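Local coordinates for protein aminotransferase, class I and II (Erwinia tasmaniensis, PDB 5Z0Q) that belongs to the class I and II aminotransferase family, binds pyridoxal-5'-phosphate and forms an assembly of two subunits, at residues A[43-48]-A[298-303]; A[56-61]-A[274-279]; A[208-213]-A[291-296]; A[242-247]-A[283-288]. All coordinates share one frame; numbering follows the deposited sequence.

Contact 1. Residues A[43-48]-A[298-303]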
loop_
_atom_site.group_PDB
_atom_site.type_symbol
_atom_site.label_atom_id
_atom_site.label_comp_id
_atom_site.label_asym_id
_atom_site.label_seq_id
_atom_site.Cartn_x
_atom_site.Cartn_y
_atom_site.Cartn_z
ATOM N N THR A 43 -17.652 -3.967 9.382
ATOM C CA THR A 43 -18.880 -3.574 10.052
ATOM C C THR A 43 -19.403 -2.260 9.484
ATOM O O THR A 43 -18.684 -1.504 8.826
ATOM C CB THR A 43 -18.657 -3.448 11.561
ATOM O OG1 THR A 43 -17.664 -2.449 11.823
ATOM C CG2 THR A 43 -18.197 -4.778 12.144
ATOM N N ASP A 44 -20.686 -2.000 9.738
ATOM C CA ASP A 44 -21.330 -0.758 9.339
ATOM C C ASP A 44 -21.239 0.315 10.417
ATOM O O ASP A 44 -22.014 1.279 10.389
ATOM C CB ASP A 44 -22.795 -1.017 8.978
ATOM C CG ASP A 44 -22.947 -1.992 7.826
ATOM O OD1 ASP A 44 -22.077 -1.999 6.930
ATOM O OD2 ASP A 44 -23.938 -2.753 7.816
ATOM N N PHE A 45 -20.309 0.174 11.356
ATOM C CA PHE A 45 -20.223 1.061 12.505
ATOM C C PHE A 45 -19.291 2.231 12.221
ATOM O O PHE A 45 -18.203 2.057 11.663
ATOM C CB PHE A 45 -19.734 0.297 13.738
ATOM C CG PHE A 45 -20.587 -0.886 14.097
ATOM C CD1 PHE A 45 -21.958 -0.856 13.900
ATOM C CD2 PHE A 45 -20.017 -2.032 14.625
ATOM C CE1 PHE A 45 -22.743 -1.945 14.227
ATOM C CE2 PHE A 45 -20.797 -3.124 14.954
ATOM C CZ PHE A 45 -22.162 -3.081 14.755
ATOM N N ARG A 46 -19.731 3.425 12.607
ATOM C CA ARG A 46 -18.881 4.605 12.536
ATOM C C ARG A 46 -17.675 4.436 13.452
ATOM O O ARG A 46 -17.781 3.883 14.551
ATOM C CB ARG A 46 -19.693 5.843 12.924
ATOM C CG ARG A 46 -18.892 7.111 13.165
ATOM C CD ARG A 46 -19.812 8.221 13.657
ATOM N NE ARG A 46 -19.083 9.350 14.229
ATOM C CZ ARG A 46 -18.786 10.463 13.565
ATOM N NH1 ARG A 46 -19.149 10.599 12.297
ATOM N NH2 ARG A 46 -18.121 11.438 14.170
ATOM N N ALA A 47 -16.517 4.903 12.987
ATOM C CA ALA A 47 -15.290 4.757 13.757
ATOM C C ALA A 47 -15.378 5.543 15.063
ATOM O O ALA A 47 -16.178 6.471 15.213
ATOM C CB ALA A 47 -14.085 5.223 12.942
ATOM N N ALA A 48 -14.538 5.152 16.020
ATOM C CA ALA A 48 -14.524 5.803 17.322
ATOM C C ALA A 48 -14.172 7.279 17.183
ATOM O O ALA A 48 -13.493 7.694 16.238
ATOM C CB ALA A 48 -13.525 5.112 18.253
ATOM N N ASP A 298 -20.078 -6.060 23.487
ATOM C CA ASP A 298 -21.390 -6.326 24.067
ATOM C C ASP A 298 -22.478 -6.279 23.002
ATOM O O ASP A 298 -23.400 -7.102 23.006
ATOM C CB ASP A 298 -21.686 -5.323 25.181
ATOM C CG ASP A 298 -20.666 -5.375 26.304
ATOM O OD1 ASP A 298 -20.041 -6.440 26.494
ATOM O OD2 ASP A 298 -20.491 -4.351 26.998
ATOM N N TYR A 299 -22.380 -5.324 22.075
ATOM C CA TYR A 299 -23.365 -5.227 21.004
ATOM C C TYR A 299 -23.259 -6.409 20.048
ATOM O O TYR A 299 -24.278 -6.941 19.595
ATOM C CB TYR A 299 -23.185 -3.909 20.253
ATOM C CG TYR A 299 -24.360 -3.519 19.384
ATOM C CD1 TYR A 299 -25.424 -2.797 19.908
ATOM C CD2 TYR A 299 -24.400 -3.862 18.039
ATOM C CE1 TYR A 299 -26.498 -2.433 19.119
ATOM C CE2 TYR A 299 -25.471 -3.502 17.242
ATOM C CZ TYR A 299 -26.516 -2.787 17.788
ATOM O OH TYR A 299 -27.586 -2.424 17.003
ATOM N N LEU A 300 -22.032 -6.838 19.737
ATOM C CA LEU A 300 -21.853 -7.959 18.821
ATOM C C LEU A 300 -22.242 -9.283 19.464
ATOM O O LEU A 300 -22.732 -10.182 18.772
ATOM C CB LEU A 300 -20.408 -8.012 18.326
ATOM C CG LEU A 300 -20.013 -6.947 17.300
ATOM C CD1 LEU A 300 -18.565 -7.117 16.871
ATOM C CD2 LEU A 300 -20.941 -6.990 16.096
ATOM N N ARG A 301 -22.034 -9.430 20.776
ATOM C CA ARG A 301 -22.460 -10.656 21.443
ATOM C C ARG A 301 -23.979 -10.775 21.449
ATOM O O ARG A 301 -24.521 -11.868 21.246
ATOM C CB ARG A 301 -21.912 -10.711 22.870
ATOM C CG ARG A 301 -22.482 -11.864 23.688
ATOM C CD ARG A 301 -21.788 -12.031 25.032
ATOM N NE ARG A 301 -21.603 -10.762 25.730
ATOM C CZ ARG A 301 -20.416 -10.230 26.001
ATOM N NH1 ARG A 301 -19.306 -10.863 25.645
ATOM N NH2 ARG A 301 -20.337 -9.068 26.639
ATOM N N ALA A 302 -24.681 -9.661 21.671
ATOM C CA ALA A 302 -26.137 -9.685 21.603
ATOM C C ALA A 302 -26.614 -10.009 20.193
ATOM O O ALA A 302 -27.578 -10.762 20.013
ATOM C CB ALA A 302 -26.708 -8.348 22.074
ATOM N N ASN A 303 -25.947 -9.451 19.178
ATOM C CA ASN A 303 -26.272 -9.798 17.798
ATOM C C ASN A 303 -25.926 -11.251 17.502
ATOM O O ASN A 303 -26.661 -11.937 16.781
ATOM C CB ASN A 303 -25.539 -8.867 16.832
ATOM C CG ASN A 303 -26.190 -7.502 16.725
ATOM O OD1 ASN A 303 -27.006 -7.120 17.564
ATOM N ND2 ASN A 303 -25.830 -6.756 15.687
#

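Contact 2. Residues A[56-61]-A[274-279]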
loop_
_atom_site.group_PDB
_atom_site.type_symbol
_atom_site.label_atom_id
_atom_site.label_comp_id
_atom_site.label_asym_id
_atom_site.label_seq_id
_atom_site.Cartn_x
_atom_site.Cartn_y
_atom_site.Cartn_z
ATOM N N GLN A 56 -8.705 14.161 11.818
ATOM C CA GLN A 56 -8.960 15.565 11.510
ATOM C C GLN A 56 -7.779 16.445 11.900
ATOM O O GLN A 56 -7.420 17.371 11.163
ATOM C CB GLN A 56 -10.235 16.036 12.211
ATOM C CG GLN A 56 -11.515 15.381 11.708
ATOM C CD GLN A 56 -11.930 15.871 10.332
ATOM O OE1 GLN A 56 -11.259 16.703 9.724
ATOM N NE2 GLN A 56 -13.050 15.355 9.836
ATOM N N GLN A 57 -7.167 16.177 13.057
ATOM C CA GLN A 57 -5.988 16.937 13.460
ATOM C C GLN A 57 -4.838 16.740 12.483
ATOM O O GLN A 57 -4.003 17.638 12.315
ATOM C CB GLN A 57 -5.559 16.534 14.872
ATOM C CG GLN A 57 -6.477 17.038 15.978
ATOM C CD GLN A 57 -6.226 18.495 16.327
ATOM O OE1 GLN A 57 -5.164 19.042 16.033
ATOM N NE2 GLN A 57 -7.208 19.130 16.960
ATOM N N ARG A 58 -4.778 15.581 11.823
ATOM C CA ARG A 58 -3.711 15.320 10.866
ATOM C C ARG A 58 -4.003 15.934 9.502
ATOM O O ARG A 58 -3.075 16.385 8.821
ATOM C CB ARG A 58 -3.485 13.813 10.731
ATOM C CG ARG A 58 -2.297 13.441 9.861
ATOM C CD ARG A 58 -1.030 14.107 10.357
ATOM N NE ARG A 58 0.094 13.896 9.450
ATOM C CZ ARG A 58 0.325 14.630 8.367
ATOM N NH1 ARG A 58 1.376 14.373 7.600
ATOM N NH2 ARG A 58 -0.498 15.619 8.047
ATOM N N VAL A 59 -5.271 15.960 9.087
ATOM C CA VAL A 59 -5.614 16.584 7.812
ATOM C C VAL A 59 -5.496 18.099 7.914
ATOM O O VAL A 59 -4.979 18.758 7.005
ATOM C CB VAL A 59 -7.020 16.152 7.363
ATOM C CG1 VAL A 59 -7.409 16.875 6.083
ATOM C CG2 VAL A 59 -7.072 14.644 7.163
ATOM N N GLN A 60 -5.966 18.676 9.022
ATOM C CA GLN A 60 -5.836 20.113 9.230
ATOM C C GLN A 60 -4.391 20.553 9.423
ATOM O O GLN A 60 -4.125 21.759 9.387
ATOM C CB GLN A 60 -6.677 20.551 10.429
ATOM C CG GLN A 60 -8.148 20.760 10.102
ATOM C CD GLN A 60 -8.369 21.895 9.115
ATOM O OE1 GLN A 60 -9.260 21.833 8.268
ATOM N NE2 GLN A 60 -7.558 22.941 9.225
ATOM N N GLN A 61 -3.461 19.617 9.630
ATOM C CA GLN A 61 -2.048 19.982 9.656
ATOM C C GLN A 61 -1.611 20.555 8.314
ATOM O O GLN A 61 -0.790 21.477 8.260
ATOM C CB GLN A 61 -1.195 18.770 10.029
ATOM C CG GLN A 61 0.288 19.078 10.143
ATOM C CD GLN A 61 1.144 17.828 10.221
ATOM O OE1 GLN A 61 1.116 17.102 11.216
ATOM N NE2 GLN A 61 1.910 17.570 9.166
ATOM N N VAL A 274 3.224 2.443 4.717
ATOM C CA VAL A 274 1.873 2.685 5.201
ATOM C C VAL A 274 1.485 4.139 4.951
ATOM O O VAL A 274 2.323 5.050 4.997
ATOM C CB VAL A 274 1.768 2.324 6.694
ATOM C CG1 VAL A 274 0.339 2.483 7.197
ATOM C CG2 VAL A 274 2.263 0.905 6.930
ATOM N N ASP A 275 0.202 4.354 4.666
ATOM C CA ASP A 275 -0.325 5.697 4.471
ATOM C C ASP A 275 -0.051 6.563 5.696
ATOM O O ASP A 275 -0.048 6.089 6.837
ATOM C CB ASP A 275 -1.831 5.628 4.190
ATOM C CG ASP A 275 -2.424 6.968 3.784
ATOM O OD1 ASP A 275 -2.296 7.949 4.548
ATOM O OD2 ASP A 275 -3.027 7.040 2.691
ATOM N N VAL A 276 0.188 7.853 5.446
ATOM C CA VAL A 276 0.428 8.797 6.535
ATOM C C VAL A 276 -0.792 8.887 7.442
ATOM O O VAL A 276 -0.670 8.922 8.675
ATOM C CB VAL A 276 0.821 10.173 5.964
ATOM C CG1 VAL A 276 0.440 11.286 6.924
ATOM C CG2 VAL A 276 2.313 10.216 5.671
ATOM N N LEU A 277 -1.989 8.912 6.852
ATOM C CA LEU A 277 -3.213 8.983 7.641
ATOM C C LEU A 277 -3.553 7.650 8.295
ATOM O O LEU A 277 -4.208 7.631 9.343
ATOM C CB LEU A 277 -4.375 9.451 6.763
ATOM C CG LEU A 277 -4.213 10.840 6.141
ATOM C CD1 LEU A 277 -5.318 11.119 5.141
ATOM C CD2 LEU A 277 -4.196 11.905 7.221
ATOM N N ALA A 278 -3.124 6.534 7.702
ATOM C CA ALA A 278 -3.406 5.231 8.293
ATOM C C ALA A 278 -2.654 5.033 9.601
ATOM O O ALA A 278 -3.168 4.381 10.518
ATOM C CB ALA A 278 -3.059 4.119 7.303
ATOM N N TYR A 279 -1.440 5.578 9.706
ATOM C CA TYR A 279 -0.705 5.510 10.964
ATOM C C TYR A 279 -1.442 6.248 12.073
ATOM O O TYR A 279 -1.477 5.788 13.220
ATOM C CB TYR A 279 0.697 6.089 10.784
ATOM C CG TYR A 279 1.733 5.097 10.307
ATOM C CD1 TYR A 279 1.744 3.792 10.782
ATOM C CD2 TYR A 279 2.701 5.468 9.385
ATOM C CE1 TYR A 279 2.692 2.884 10.350
ATOM C CE2 TYR A 279 3.652 4.566 8.946
ATOM C CZ TYR A 279 3.644 3.278 9.432
ATOM O OH TYR A 279 4.591 2.382 8.994
#

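Contact 3. Residues A[208-213]-A[291-296]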
loop_
_atom_site.group_PDB
_atom_site.type_symbol
_atom_site.label_atom_id
_atom_site.label_comp_id
_atom_site.label_asym_id
_atom_site.label_seq_id
_atom_site.Cartn_x
_atom_site.Cartn_y
_atom_site.Cartn_z
ATOM N N CYS A 208 -7.947 -10.833 17.079
ATOM C CA CYS A 208 -7.587 -11.077 18.472
ATOM C C CYS A 208 -8.295 -10.135 19.438
ATOM O O CYS A 208 -8.430 -10.470 20.620
ATOM C CB CYS A 208 -6.071 -10.965 18.650
ATOM S SG CYS A 208 -5.394 -9.327 18.304
ATOM N N ASP A 209 -8.752 -8.975 18.972
ATOM C CA ASP A 209 -9.454 -8.034 19.834
ATOM C C ASP A 209 -10.942 -8.331 19.963
ATOM O O ASP A 209 -11.613 -7.694 20.784
ATOM C CB ASP A 209 -9.278 -6.600 19.318
ATOM C CG ASP A 209 -7.848 -6.106 19.428
ATOM O OD1 ASP A 209 -7.129 -6.563 20.340
ATOM O OD2 ASP A 209 -7.447 -5.256 18.604
ATOM N N LEU A 210 -11.472 -9.274 19.185
ATOM C CA LEU A 210 -12.906 -9.540 19.139
ATOM C C LEU A 210 -13.282 -10.841 19.844
ATOM O O LEU A 210 -14.215 -11.532 19.426
ATOM C CB LEU A 210 -13.393 -9.557 17.690
ATOM C CG LEU A 210 -13.245 -8.239 16.928
ATOM C CD1 LEU A 210 -13.733 -8.383 15.495
ATOM C CD2 LEU A 210 -13.993 -7.123 17.645
ATOM N N VAL A 211 -12.576 -11.184 20.916
ATOM C CA VAL A 211 -12.895 -12.378 21.692
ATOM C C VAL A 211 -14.098 -12.077 22.577
ATOM O O VAL A 211 -14.074 -11.138 23.380
ATOM C CB VAL A 211 -11.692 -12.832 22.528
ATOM C CG1 VAL A 211 -12.057 -14.047 23.367
ATOM C CG2 VAL A 211 -10.505 -13.135 21.625
ATOM N N LEU A 212 -15.157 -12.877 22.433
ATOM C CA LEU A 212 -16.383 -12.674 23.193
ATOM C C LEU A 212 -16.540 -13.633 24.364
ATOM O O LEU A 212 -17.283 -13.321 25.301
ATOM C CB LEU A 212 -17.609 -12.823 22.284
ATOM C CG LEU A 212 -17.663 -12.024 20.984
ATOM C CD1 LEU A 212 -18.951 -12.347 20.244
ATOM C CD2 LEU A 212 -17.552 -10.532 21.252
ATOM N N GLU A 213 -15.876 -14.780 24.331
ATOM C CA GLU A 213 -16.091 -15.792 25.356
ATOM C C GLU A 213 -15.452 -15.352 26.669
ATOM O O GLU A 213 -14.269 -14.990 26.684
ATOM C CB GLU A 213 -15.516 -17.133 24.902
ATOM C CG GLU A 213 -16.293 -18.342 25.402
ATOM C CD GLU A 213 -17.679 -18.447 24.786
ATOM O OE1 GLU A 213 -17.921 -17.809 23.738
ATOM O OE2 GLU A 213 -18.530 -19.169 25.348
ATOM N N PRO A 291 -12.506 1.830 25.166
ATOM C CA PRO A 291 -13.915 1.890 25.591
ATOM C C PRO A 291 -14.894 1.713 24.444
ATOM O O PRO A 291 -15.970 1.135 24.641
ATOM C CB PRO A 291 -14.030 3.282 26.226
ATOM C CG PRO A 291 -12.652 3.605 26.664
ATOM C CD PRO A 291 -11.757 3.017 25.618
ATOM N N TRP A 292 -14.552 2.195 23.247
ATOM C CA TRP A 292 -15.395 1.948 22.084
ATOM C C TRP A 292 -15.411 0.467 21.728
ATOM O O TRP A 292 -16.470 -0.094 21.423
ATOM C CB TRP A 292 -14.906 2.784 20.899
ATOM C CG TRP A 292 -15.743 2.643 19.660
ATOM C CD1 TRP A 292 -16.776 3.447 19.273
ATOM C CD2 TRP A 292 -15.613 1.641 18.642
ATOM N NE1 TRP A 292 -17.298 3.007 18.080
ATOM C CE2 TRP A 292 -16.602 1.900 17.671
ATOM C CE3 TRP A 292 -14.757 0.550 18.456
ATOM C CZ2 TRP A 292 -16.760 1.107 16.533
ATOM C CZ3 TRP A 292 -14.915 -0.236 17.325
ATOM C CH2 TRP A 292 -15.909 0.046 16.380
ATOM N N LEU A 293 -14.246 -0.183 21.769
ATOM C CA LEU A 293 -14.179 -1.608 21.466
ATOM C C LEU A 293 -14.917 -2.439 22.508
ATOM O O LEU A 293 -15.505 -3.472 22.169
ATOM C CB LEU A 293 -12.720 -2.052 21.363
ATOM C CG LEU A 293 -12.450 -3.524 21.041
ATOM C CD1 LEU A 293 -13.083 -3.915 19.714
ATOM C CD2 LEU A 293 -10.953 -3.797 21.026
ATOM N N ASP A 294 -14.900 -2.008 23.772
ATOM C CA ASP A 294 -15.645 -2.722 24.805
ATOM C C ASP A 294 -17.142 -2.688 24.524
ATOM O O ASP A 294 -17.839 -3.692 24.708
ATOM C CB ASP A 294 -15.346 -2.127 26.182
ATOM C CG ASP A 294 -13.964 -2.491 26.690
ATOM O OD1 ASP A 294 -13.481 -3.597 26.368
ATOM O OD2 ASP A 294 -13.360 -1.670 27.416
ATOM N N ALA A 295 -17.653 -1.540 24.071
ATOM C CA ALA A 295 -19.080 -1.423 23.799
ATOM C C ALA A 295 -19.478 -2.178 22.537
ATOM O O ALA A 295 -20.629 -2.616 22.417
ATOM C CB ALA A 295 -19.476 0.049 23.684
ATOM N N GLN A 296 -18.553 -2.338 21.588
ATOM C CA GLN A 296 -18.866 -3.101 20.386
ATOM C C GLN A 296 -18.973 -4.590 20.683
ATOM O O GLN A 296 -19.784 -5.287 20.063
ATOM C CB GLN A 296 -17.811 -2.851 19.307
ATOM C CG GLN A 296 -18.138 -3.482 17.959
ATOM C CD GLN A 296 -16.975 -3.425 16.986
ATOM O OE1 GLN A 296 -15.815 -3.342 17.389
ATOM N NE2 GLN A 296 -17.282 -3.469 15.694
#

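Contact 4. Residues A[242-247]-A[283-288]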
loop_
_atom_site.group_PDB
_atom_site.type_symbol
_atom_site.label_atom_id
_atom_site.label_comp_id
_atom_site.label_asym_id
_atom_site.label_seq_id
_atom_site.Cartn_x
_atom_site.Cartn_y
_atom_site.Cartn_z
ATOM N N PHE A 242 -11.603 -2.035 14.820
ATOM C CA PHE A 242 -12.142 -0.681 14.835
ATOM C C PHE A 242 -12.680 -0.246 13.478
ATOM O O PHE A 242 -12.922 0.950 13.276
ATOM C CB PHE A 242 -11.074 0.301 15.326
ATOM C CG PHE A 242 -10.627 0.045 16.737
ATOM C CD1 PHE A 242 -9.618 -0.866 17.007
ATOM C CD2 PHE A 242 -11.227 0.707 17.795
ATOM C CE1 PHE A 242 -9.212 -1.108 18.306
ATOM C CE2 PHE A 242 -10.825 0.471 19.096
ATOM C CZ PHE A 242 -9.816 -0.438 19.352
ATOM N N ASN A 243 -12.866 -1.184 12.547
ATOM C CA ASN A 243 -13.496 -0.916 11.253
ATOM C C ASN A 243 -12.722 0.141 10.461
ATOM O O ASN A 243 -13.288 1.113 9.956
ATOM C CB ASN A 243 -14.959 -0.507 11.438
ATOM C CG ASN A 243 -15.779 -0.684 10.178
ATOM O OD1 ASN A 243 -15.421 -1.463 9.294
ATOM N ND2 ASN A 243 -16.893 0.035 10.091
ATOM N N ILE A 244 -11.409 -0.059 10.354
ATOM C CA ILE A 244 -10.558 0.856 9.599
ATOM C C ILE A 244 -9.759 0.072 8.564
ATOM O O ILE A 244 -8.608 0.406 8.264
ATOM C CB ILE A 244 -9.629 1.659 10.529
ATOM C CG1 ILE A 244 -8.828 0.723 11.436
ATOM C CG2 ILE A 244 -10.431 2.656 11.358
ATOM C CD1 ILE A 244 -7.834 1.442 12.321
ATOM N N ALA A 245 -10.372 -0.976 8.007
ATOM C CA ALA A 245 -9.711 -1.752 6.966
ATOM C C ALA A 245 -9.522 -0.953 5.683
ATOM O O ALA A 245 -8.623 -1.273 4.896
ATOM C CB ALA A 245 -10.504 -3.028 6.678
ATOM N N GLY A 246 -10.341 0.076 5.459
ATOM C CA GLY A 246 -10.178 0.950 4.312
ATOM C C GLY A 246 -8.899 1.757 4.314
ATOM O O GLY A 246 -8.529 2.299 3.269
ATOM N N LEU A 247 -8.225 1.853 5.458
ATOM C CA LEU A 247 -6.905 2.460 5.557
ATOM C C LEU A 247 -5.792 1.422 5.570
ATOM O O LEU A 247 -4.764 1.616 4.916
ATOM C CB LEU A 247 -6.822 3.324 6.817
ATOM C CG LEU A 247 -7.991 4.301 6.974
ATOM C CD1 LEU A 247 -7.971 4.986 8.327
ATOM C CD2 LEU A 247 -7.980 5.329 5.854
ATOM N N SER A 283 -2.961 4.316 15.469
ATOM C CA SER A 283 -2.478 4.705 16.791
ATOM C C SER A 283 -3.638 5.063 17.710
ATOM O O SER A 283 -3.746 4.536 18.823
ATOM C CB SER A 283 -1.500 5.874 16.675
ATOM O OG SER A 283 -0.264 5.456 16.122
ATOM N N ALA A 284 -4.524 5.953 17.254
ATOM C CA ALA A 284 -5.660 6.359 18.077
ATOM C C ALA A 284 -6.591 5.189 18.369
ATOM O O ALA A 284 -7.258 5.175 19.411
ATOM C CB ALA A 284 -6.427 7.490 17.393
ATOM N N ALA A 285 -6.652 4.206 17.469
ATOM C CA ALA A 285 -7.499 3.042 17.700
ATOM C C ALA A 285 -7.026 2.254 18.914
ATOM O O ALA A 285 -7.815 1.938 19.813
ATOM C CB ALA A 285 -7.521 2.154 16.456
ATOM N N TRP A 286 -5.734 1.935 18.964
ATOM C CA TRP A 286 -5.187 1.145 20.058
ATOM C C TRP A 286 -4.791 1.978 21.269
ATOM O O TRP A 286 -4.591 1.409 22.349
ATOM C CB TRP A 286 -3.972 0.345 19.573
ATOM C CG TRP A 286 -4.334 -0.956 18.928
ATOM C CD1 TRP A 286 -5.542 -1.588 18.981
ATOM C CD2 TRP A 286 -3.482 -1.785 18.128
ATOM N NE1 TRP A 286 -5.496 -2.761 18.267
ATOM C CE2 TRP A 286 -4.242 -2.905 17.731
ATOM C CE3 TRP A 286 -2.151 -1.690 17.707
ATOM C CZ2 TRP A 286 -3.715 -3.922 16.937
ATOM C CZ3 TRP A 286 -1.631 -2.702 16.919
ATOM C CH2 TRP A 286 -2.411 -3.802 16.543
ATOM N N ARG A 287 -4.674 3.298 21.128
ATOM C CA ARG A 287 -4.276 4.126 22.261
ATOM C C ARG A 287 -5.459 4.530 23.133
ATOM O O ARG A 287 -5.368 4.465 24.364
ATOM C CB ARG A 287 -3.540 5.382 21.780
ATOM C CG ARG A 287 -2.666 6.021 22.850
ATOM C CD ARG A 287 -2.285 7.459 22.518
ATOM N NE ARG A 287 -1.528 7.576 21.274
ATOM C CZ ARG A 287 -2.008 8.112 20.156
ATOM N NH1 ARG A 287 -3.246 8.587 20.124
ATOM N NH2 ARG A 287 -1.248 8.180 19.071
ATOM N N GLU A 288 -6.572 4.947 22.523
ATOM C CA GLU A 288 -7.702 5.447 23.295
ATOM C C GLU A 288 -9.051 4.944 22.793
ATOM O O GLU A 288 -10.086 5.482 23.208
ATOM C CB GLU A 288 -7.696 6.982 23.307
ATOM C CG GLU A 288 -6.528 7.587 24.073
ATOM C CD GLU A 288 -6.310 9.050 23.750
ATOM O OE1 GLU A 288 -5.457 9.683 24.408
ATOM O OE2 GLU A 288 -6.988 9.564 22.834
#

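Contact 1. Residues A[43-48]-A[298-303]
The side chain of F45 reaches from the loop 43-48 to one turn of helix 290-313, where Y299 and L300 receive the far rim of its ring. The contact between the segments is apolar and small, burying 125 Å² in all. With Y299 it is aromatic: F45 CZ approaches Y299 CD2 at 4.1 Å, the ring centroids are 5.9 Å apart, and the planes stand nearly perpendicular at 88°. With L300 it is aliphatic: the methyl CD2 of L300 sits at the edge of the F45 ring, close to the ring plane and 4.0 Å from F45 CE2. The CG of F45 is placed opposite its own carbonyl carbon (chi1 -57°), which sends the ring across to the helix, whereas Y299 swings its ring away from its backbone N (chi1 -164°) to meet it.

In aminotransferases of fold type I, a long helix after the large PLP-binding domain leads into the small domain. Helix 290-313 probably has this place, and the loop 43-48, which runs up to the N-cap A48 of helix 49-59, is held beside it.

The polar end of Y299 is held from outside the two segments. Its hydroxyl OH is hydrogen-bonded to R371 N, and the side chain of R371 also makes a cation-pi contact with the tyrosine ring, so Y299 is fixed from helix 371-385 as well. On the loop side, F45 O accepts a hydrogen bond from N243 ND2. R46 and A47 lie near the second subunit, where A47 makes a backbone hydrogen bond.

Contact 2. Residues A[56-61]-A[274-279]
The first turn of helix 276-288 packs against the C-terminal part of helix 49-59 beside the subunit interface, with V276 and L277 facing R58 and V59. D275 is the N-cap of helix 276-288, its OD1 accepting from L277 N, a capping bond close to where these side chains meet. R58 extends its CG away from its backbone N (chi1 -174°) and then bends (chi2 55°), bringing the guanidinium down over V276. The methyl CG1 of V276 lies over one face of that group, 3.6 Å from R58 CZ, while NE2 of Q61 lies above the opposite face. Further back along the same arginine, CG of R58 is 3.6 Å from L277 CD2. That leucine methyl also meets V59 CG2 at 4.0 Å, and the side chains cross at about a right angle.

The guanidinium nitrogens find their partners elsewhere: R58 NH2 is hydrogen-bonded to V63 O, and NH1 forms a salt bridge with D23 of the second subunit. R58 therefore offers its methylene and its flat face to apolar groups while its N-H groups serve other partners, so that one buried arginine couples this helix packing to the dimer interface.

Contact 3. Residues A[208-213]-A[291-296]
The carboxylate of D209, whose CB rests on L293, is held at both oxygens by partners outside the two segments. OD2 is hydrogen-bonded to S241 OG and to W286 NE1, and OD1 forms a salt bridge with R80 NH2. Three groups thus tie down a buried acid, and their combined hold would probably stabilise its negative charge.

What D209 gives to the helix 290-313 is its hydrocarbon part. D209 CB lies 3.7 Å from L293 CD2, and the same methyl is 4.0 Å from D209 O, so it fits against both the side chain and the backbone of the aspartate. The second methyl of L293, CD1, turns to L210 and stands 3.9 Å from its CD2. L293 can address two neighbours because its CG lies opposite its backbone N (chi1 -180°), carrying the forked end straight out from the helix and between D209 and L210. Both of these side chains cross the leucine at about a right angle. L210 also rests against the side chain of Q296, one helical turn further on, and against L297.

In this fold type I aminotransferase, strand 200-204 ends in D204 of the PLP pocket. I206 and H207 continue that pocket, and the loop 208-213 that follows packs from beside the cofactor site against helix 290-313, which probably leads towards the small domain, as in relatives.

Contact 4. Residues A[242-247]-A[283-288]
Backbones approach to 6.6 Å between the CA atoms of F242 and A285, where the irregular 242-247 loop, with L247 N bonded to I244 O at 3.2 Å, passes helix 276-288. The place of the loop is consistent with the large domain of the fold type I aminotransferase architecture: it follows closely on K240 of the PLP pocket, linking strand 232-236 to the antiparallel strand 250-253.

Most of the contact is made by the ring of F242. Its CG points away from its own carbonyl carbon (chi1 -63°), laying one face over the helix. The methyl CB of A285 makes a CH-pi contact with that face, 3.9 Å from the ring centroid and 21° off the normal, displaced towards the CD1 side of the rim. F242 CE1 also meets W286 CD1 at 3.8 Å; the phenyl and the five-membered ring of the indole are inclined at 77°, an oblique pairing.

I51 of helix 49-59 touches both F242 and A285, while P238 touches A285, W286 and I244. Beyond this core, L247 packs on D275 of the second subunit. I244 also reaches the alanine methyl: its terminal CD1 lies 4.2 Å from A285 CB.

Contacts 1 and 3 use successive turns of helix 290-313 and have centres 9 Å apart, while contacts 2 and 4 share helix 276-288, with centres 12 Å apart. Contact 4 joins the two pairs: N243 ND2 lies 2.9 Å from F45 O of contact 1, a probable hydrogen bond, and F242 CZ is 3.9 Å from L293 CB of contact 3. Contacts 1 and 2 do not touch, their centres being 25 Å apart. The side chains of L210 and I244 each come to about 9 Å from a bound PLP, V276 to about 11 Å and L300 to about 13 Å. Contacts 1, 2 and 4 also touch the second subunit, whereas contact 3 stays within one chain.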